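Local coordinates for protein CG4930 (Drosophila melanogaster, PDB 3ISM) that inhibits the nuclease endonuclease G by forming a protein-protein complex with it, at residues C[55-58]-C[59-63]; C[101-104]-C[105-108]. The protein carries 1 engineered substitution. All coordinates share one frame; numbering follows the deposited sequence.

Interaction 1. Residues C[55-58]-C[59-63]; sequences TKEN and FDRTA
Thr62 reaches back to Asn58 within the α-helix 52-75, an i to i+4 pair in which side chain and backbone grip the same carbonyl. Thr62 OG1 donates to Asn58 O at 2.9 Å, and Thr62 N bonds to that oxygen too, the two donors arriving from opposite faces of the carbonyl plane. The hydroxyl gets there because OG1 sits beside the residue's own backbone N (chi1 -51°), which leaves the methyl CG2 on the other branch. Putting an alanine here would probably leave Asn58 O with its backbone donor alone and open a gap against Tyr25, Tyr36 and Leu39, which the threonine touches. The preceding turn follows the regular helical pattern: Phe59 N, Asp60 N and Arg61 N bond to the carbonyls of Thr55, Lys56 and Glu57. Phe59 sends its ring, with CG opposite the backbone N at chi1 -180°, into the buried face against Tyr36, Ile40 and Tyr95. Asn58 points elsewhere, and its ND2 bonds to Arg43 O. On the outer face Lys56 stretches fully extended to a salt bridge with Asp74 of the endonuclease G chain (CG8862). Glu57 bends at its second torsion, which brings the carboxylate obliquely across the aliphatic part of Arg61, its plane turned 57° from the guanidinium. The charged ends stay apart, Glu57 OE2 and Arg61 NH1 being 5.2 Å from each other, and Arg61 NH2 bonds instead to Asn23 O. The contact is with the arginine's methylenes: Glu57 OE2 rests 3.7 Å from Arg61 CG.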
loop_
_atom_site.group_PDB
_atom_site.type_symbol
_atom_site.label_atom_id
_atom_site.label_comp_id
_atom_site.label_asym_id
_atom_site.label_seq_id
_atom_site.Cartn_x
_atom_site.Cartn_y
_atom_site.Cartn_z
ATOM N N THR C 55 1.888 -20.674 22.590
ATOM C CA THR C 55 0.605 -20.849 21.925
ATOM C C THR C 55 0.472 -22.267 21.384
ATOM O O THR C 55 -0.567 -22.912 21.570
ATOM C CB THR C 55 0.426 -19.818 20.793
ATOM O OG1 THR C 55 0.554 -18.495 21.339
ATOM C CG2 THR C 55 -0.938 -19.973 20.110
ATOM N N LYS C 56 1.525 -22.759 20.736
ATOM C CA LYS C 56 1.538 -24.139 20.251
ATOM C C LYS C 56 1.300 -25.161 21.378
ATOM O O LYS C 56 0.478 -26.071 21.230
ATOM C CB LYS C 56 2.841 -24.457 19.526
ATOM C CG LYS C 56 2.770 -25.759 18.719
ATOM C CD LYS C 56 4.106 -26.080 18.032
ATOM C CE LYS C 56 3.997 -27.335 17.136
ATOM N NZ LYS C 56 5.325 -27.735 16.556
ATOM N N GLU C 57 2.011 -25.019 22.499
ATOM C CA GLU C 57 1.804 -25.945 23.617
ATOM C C GLU C 57 0.389 -25.843 24.195
ATOM O O GLU C 57 -0.239 -26.874 24.476
ATOM C CB GLU C 57 2.860 -25.787 24.717
ATOM C CG GLU C 57 2.799 -26.875 25.857
ATOM C CD GLU C 57 2.839 -28.340 25.337
ATOM O OE1 GLU C 57 3.215 -28.560 24.164
ATOM O OE2 GLU C 57 2.484 -29.275 26.093
ATOM N N ASN C 58 -0.101 -24.605 24.348
ATOM C CA ASN C 58 -1.457 -24.355 24.844
ATOM C C ASN C 58 -2.513 -25.070 23.995
ATOM O O ASN C 58 -3.451 -25.685 24.528
ATOM C CB ASN C 58 -1.755 -22.850 24.900
ATOM C CG ASN C 58 -1.083 -22.153 26.082
ATOM O OD1 ASN C 58 -0.475 -22.801 26.946
ATOM N ND2 ASN C 58 -1.187 -20.822 26.122
ATOM N N PHE C 59 -2.358 -24.996 22.678
ATOM C CA PHE C 59 -3.279 -25.711 21.802
ATOM C C PHE C 59 -3.080 -27.214 21.900
ATOM O O PHE C 59 -4.066 -27.955 21.925
ATOM C CB PHE C 59 -3.191 -25.296 20.328
ATOM C CG PHE C 59 -4.173 -26.059 19.451
ATOM C CD1 PHE C 59 -5.516 -25.701 19.435
ATOM C CD2 PHE C 59 -3.769 -27.169 18.711
ATOM C CE1 PHE C 59 -6.435 -26.414 18.685
ATOM C CE2 PHE C 59 -4.694 -27.889 17.940
ATOM C CZ PHE C 59 -6.022 -27.511 17.923
ATOM N N ASP C 60 -1.826 -27.670 21.925
ATOM C CA ASP C 60 -1.562 -29.117 22.044
ATOM C C ASP C 60 -2.220 -29.708 23.302
ATOM O O ASP C 60 -2.792 -30.796 23.240
ATOM C CB ASP C 60 -0.061 -29.403 22.030
ATOM C CG ASP C 60 0.264 -30.901 22.038
ATOM O OD1 ASP C 60 -0.112 -31.622 22.987
ATOM O OD2 ASP C 60 0.934 -31.359 21.092
ATOM N N ARG C 61 -2.162 -28.982 24.424
ATOM C CA ARG C 61 -2.832 -29.406 25.651
ATOM C C ARG C 61 -4.361 -29.323 25.576
ATOM O O ARG C 61 -5.051 -30.124 26.180
ATOM C CB ARG C 61 -2.346 -28.596 26.856
ATOM C CG ARG C 61 -0.931 -28.915 27.337
ATOM C CD ARG C 61 -0.858 -30.242 28.101
ATOM N NE ARG C 61 -1.657 -30.254 29.336
ATOM C CZ ARG C 61 -1.258 -29.746 30.504
ATOM N NH1 ARG C 61 -0.067 -29.165 30.618
ATOM N NH2 ARG C 61 -2.058 -29.808 31.565
ATOM N N THR C 62 -4.896 -28.341 24.872
ATOM C CA THR C 62 -6.341 -28.299 24.661
ATOM C C THR C 62 -6.812 -29.444 23.739
ATOM O O THR C 62 -7.796 -30.146 24.035
ATOM C CB THR C 62 -6.811 -26.923 24.123
ATOM O OG1 THR C 62 -6.284 -25.879 24.960
ATOM C CG2 THR C 62 -8.337 -26.856 24.153
ATOM N N ALA C 63 -6.092 -29.630 22.632
ATOM C CA ALA C 63 -6.355 -30.716 21.709
ATOM C C ALA C 63 -6.371 -32.077 22.413
ATOM O O ALA C 63 -7.258 -32.894 22.157
ATOM C CB ALA C 63 -5.311 -30.717 20.602
#

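Interaction 2. Residues C[101-104]-C[105-108]; sequences FYDP and TPYN. With TRS (2-amino-2-hydroxymethyl-propane-1,3-diol), chain E.
Asp103 and Pro106 meet at the tight turn joining helix 81-102 to helix 104-120, where Asp103 leaves helical geometry between the two helices. The two side chains cross at about a right angle, with Asp103 OD1 3.2 Å from Pro106 CD and Asp103 OD2 3.5 Å from Pro106 CG. Pro104 and Pro106 have no N-H, but Thr105 N between them does, and it donates to a Tris molecule, probably from the crystallisation liquor: Thr105 N bonds to Tris O2 at 3.2 Å, and Tris O2 in turn donates to Asp103 OD1 at 2.8 Å. Tris also bonds to Ser71 and Asp74 of the endonuclease G chain (CG8862), so it bridges the two proteins. One turn on, Asn108 N bonds to Pro104 O at 2.7 Å and nearly straight (166°). Asn108 CG, beside its own backbone N at chi1 -71°, folds back to 3.2 Å from Pro104 O, while its OD1 accepts from Cys139 N. Tyr107 points to the other neighbours, its ring against Leu92, Tyr95 and Ala99 of helix 81-102 and its OH bonded to Leu136 O, so helix 104-120 packs back on the helix before it.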
loop_
_atom_site.group_PDB
_atom_site.type_symbol
_atom_site.label_atom_id
_atom_site.label_comp_id
_atom_site.label_asym_id
_atom_site.label_seq_id
_atom_site.Cartn_x
_atom_site.Cartn_y
_atom_site.Cartn_z
ATOM N N PHE C 101 -6.014 -25.581 11.277
ATOM C CA PHE C 101 -5.277 -24.324 11.286
ATOM C C PHE C 101 -4.011 -24.431 12.147
ATOM O O PHE C 101 -2.926 -24.021 11.721
ATOM C CB PHE C 101 -6.178 -23.183 11.792
ATOM C CG PHE C 101 -5.500 -21.831 11.816
ATOM C CD1 PHE C 101 -5.437 -21.044 10.668
ATOM C CD2 PHE C 101 -4.927 -21.341 12.985
ATOM C CE1 PHE C 101 -4.818 -19.799 10.687
ATOM C CE2 PHE C 101 -4.296 -20.087 13.008
ATOM C CZ PHE C 101 -4.242 -19.320 11.860
ATOM N N TYR C 102 -4.160 -24.970 13.359
ATOM C CA TYR C 102 -3.044 -25.028 14.322
ATOM C C TYR C 102 -2.125 -26.262 14.220
ATOM O O TYR C 102 -0.917 -26.117 14.354
ATOM C CB TYR C 102 -3.539 -24.929 15.768
ATOM C CG TYR C 102 -4.283 -23.669 16.111
ATOM C CD1 TYR C 102 -5.662 -23.690 16.273
ATOM C CD2 TYR C 102 -3.613 -22.463 16.282
ATOM C CE1 TYR C 102 -6.367 -22.555 16.586
ATOM C CE2 TYR C 102 -4.307 -21.308 16.588
ATOM C CZ TYR C 102 -5.685 -21.365 16.746
ATOM O OH TYR C 102 -6.385 -20.238 17.066
ATOM N N ASP C 103 -2.688 -27.463 14.017
ATOM C CA ASP C 103 -1.917 -28.712 14.226
ATOM C C ASP C 103 -2.591 -29.958 13.636
ATOM O O ASP C 103 -3.148 -30.782 14.379
ATOM C CB ASP C 103 -1.731 -28.917 15.735
ATOM C CG ASP C 103 -0.438 -29.655 16.096
ATOM O OD1 ASP C 103 0.299 -30.151 15.207
ATOM O OD2 ASP C 103 -0.171 -29.745 17.312
ATOM N N PRO C 104 -2.566 -30.105 12.302
ATOM C CA PRO C 104 -3.267 -31.239 11.701
ATOM C C PRO C 104 -2.640 -32.605 11.957
ATOM O O PRO C 104 -3.363 -33.594 11.992
ATOM C CB PRO C 104 -3.238 -30.917 10.191
ATOM C CG PRO C 104 -2.850 -29.486 10.102
ATOM C CD PRO C 104 -1.977 -29.232 11.276
ATOM N N THR C 105 -1.331 -32.680 12.079
ATOM C CA THR C 105 -0.663 -33.953 12.275
ATOM C C THR C 105 -1.155 -34.839 13.419
ATOM O O THR C 105 -1.465 -35.954 13.196
ATOM C CB THR C 105 0.845 -33.833 12.232
ATOM O OG1 THR C 105 1.229 -33.462 10.931
ATOM C CG2 THR C 105 1.465 -35.146 12.552
ATOM N N PRO C 106 -1.239 -34.317 14.621
ATOM C CA PRO C 106 -1.741 -35.071 15.757
ATOM C C PRO C 106 -3.164 -35.480 15.477
ATOM O O PRO C 106 -3.490 -36.566 15.766
ATOM C CB PRO C 106 -1.673 -34.073 16.890
ATOM C CG PRO C 106 -0.672 -33.143 16.508
ATOM C CD PRO C 106 -0.388 -33.223 15.064
ATOM N N TYR C 107 -3.984 -34.619 14.898
ATOM C CA TYR C 107 -5.341 -34.997 14.570
ATOM C C TYR C 107 -5.351 -36.117 13.521
ATOM O O TYR C 107 -6.022 -37.076 13.682
ATOM C CB TYR C 107 -6.180 -33.810 14.097
ATOM C CG TYR C 107 -7.620 -34.140 13.806
ATOM C CD1 TYR C 107 -8.594 -33.876 14.713
ATOM C CD2 TYR C 107 -7.994 -34.714 12.626
ATOM C CE1 TYR C 107 -9.857 -34.178 14.473
ATOM C CE2 TYR C 107 -9.262 -35.019 12.377
ATOM C CZ TYR C 107 -10.200 -34.754 13.297
ATOM O OH TYR C 107 -11.476 -35.056 13.066
ATOM N N ASN C 108 -4.593 -35.963 12.456
ATOM C CA ASN C 108 -4.552 -36.962 11.391
ATOM C C ASN C 108 -4.147 -38.377 11.852
ATOM O O ASN C 108 -4.684 -39.381 11.359
ATOM C CB ASN C 108 -3.687 -36.469 10.214
ATOM C CG ASN C 108 -4.355 -35.332 9.441
ATOM O OD1 ASN C 108 -5.459 -34.905 9.778
ATOM N ND2 ASN C 108 -3.690 -34.837 8.412
HETATM C C TRS E . 2.732 -29.058 11.862
HETATM C C1 TRS E . 2.423 -28.944 10.370
HETATM C C2 TRS E . 2.182 -30.349 12.472
HETATM C C3 TRS E . 2.166 -27.824 12.564
HETATM N N TRS E . 4.188 -29.082 12.041
HETATM O O1 TRS E . 2.037 -30.185 9.803
HETATM O O2 TRS E . 0.775 -30.350 12.459
HETATM O O3 TRS E . 2.472 -27.897 13.938
#

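How the interactions relate
From the N terminus, interaction 1 comes first, within the opening turns of helix 52-75; the chain then runs through that helix and helix 81-102 before interaction 2 marks the turn into helix 104-120. Both contacts are local, in series, so neither nests in nor crosses the other; interaction 1 stays inside one helix, while interaction 2 spans the turn between two. The fold nevertheless brings the centres of interactions 1 and 2 to about 11 Å apart. Phe59 CD2 packs on Tyr102 CB at 3.7 Å, and Phe59 also touches Asp103, tying helix 52-75 to the end of helix 81-102. Asp74 of the endonuclease G chain serves both, bridging to Lys56 and bonding to the Tris beside Thr105.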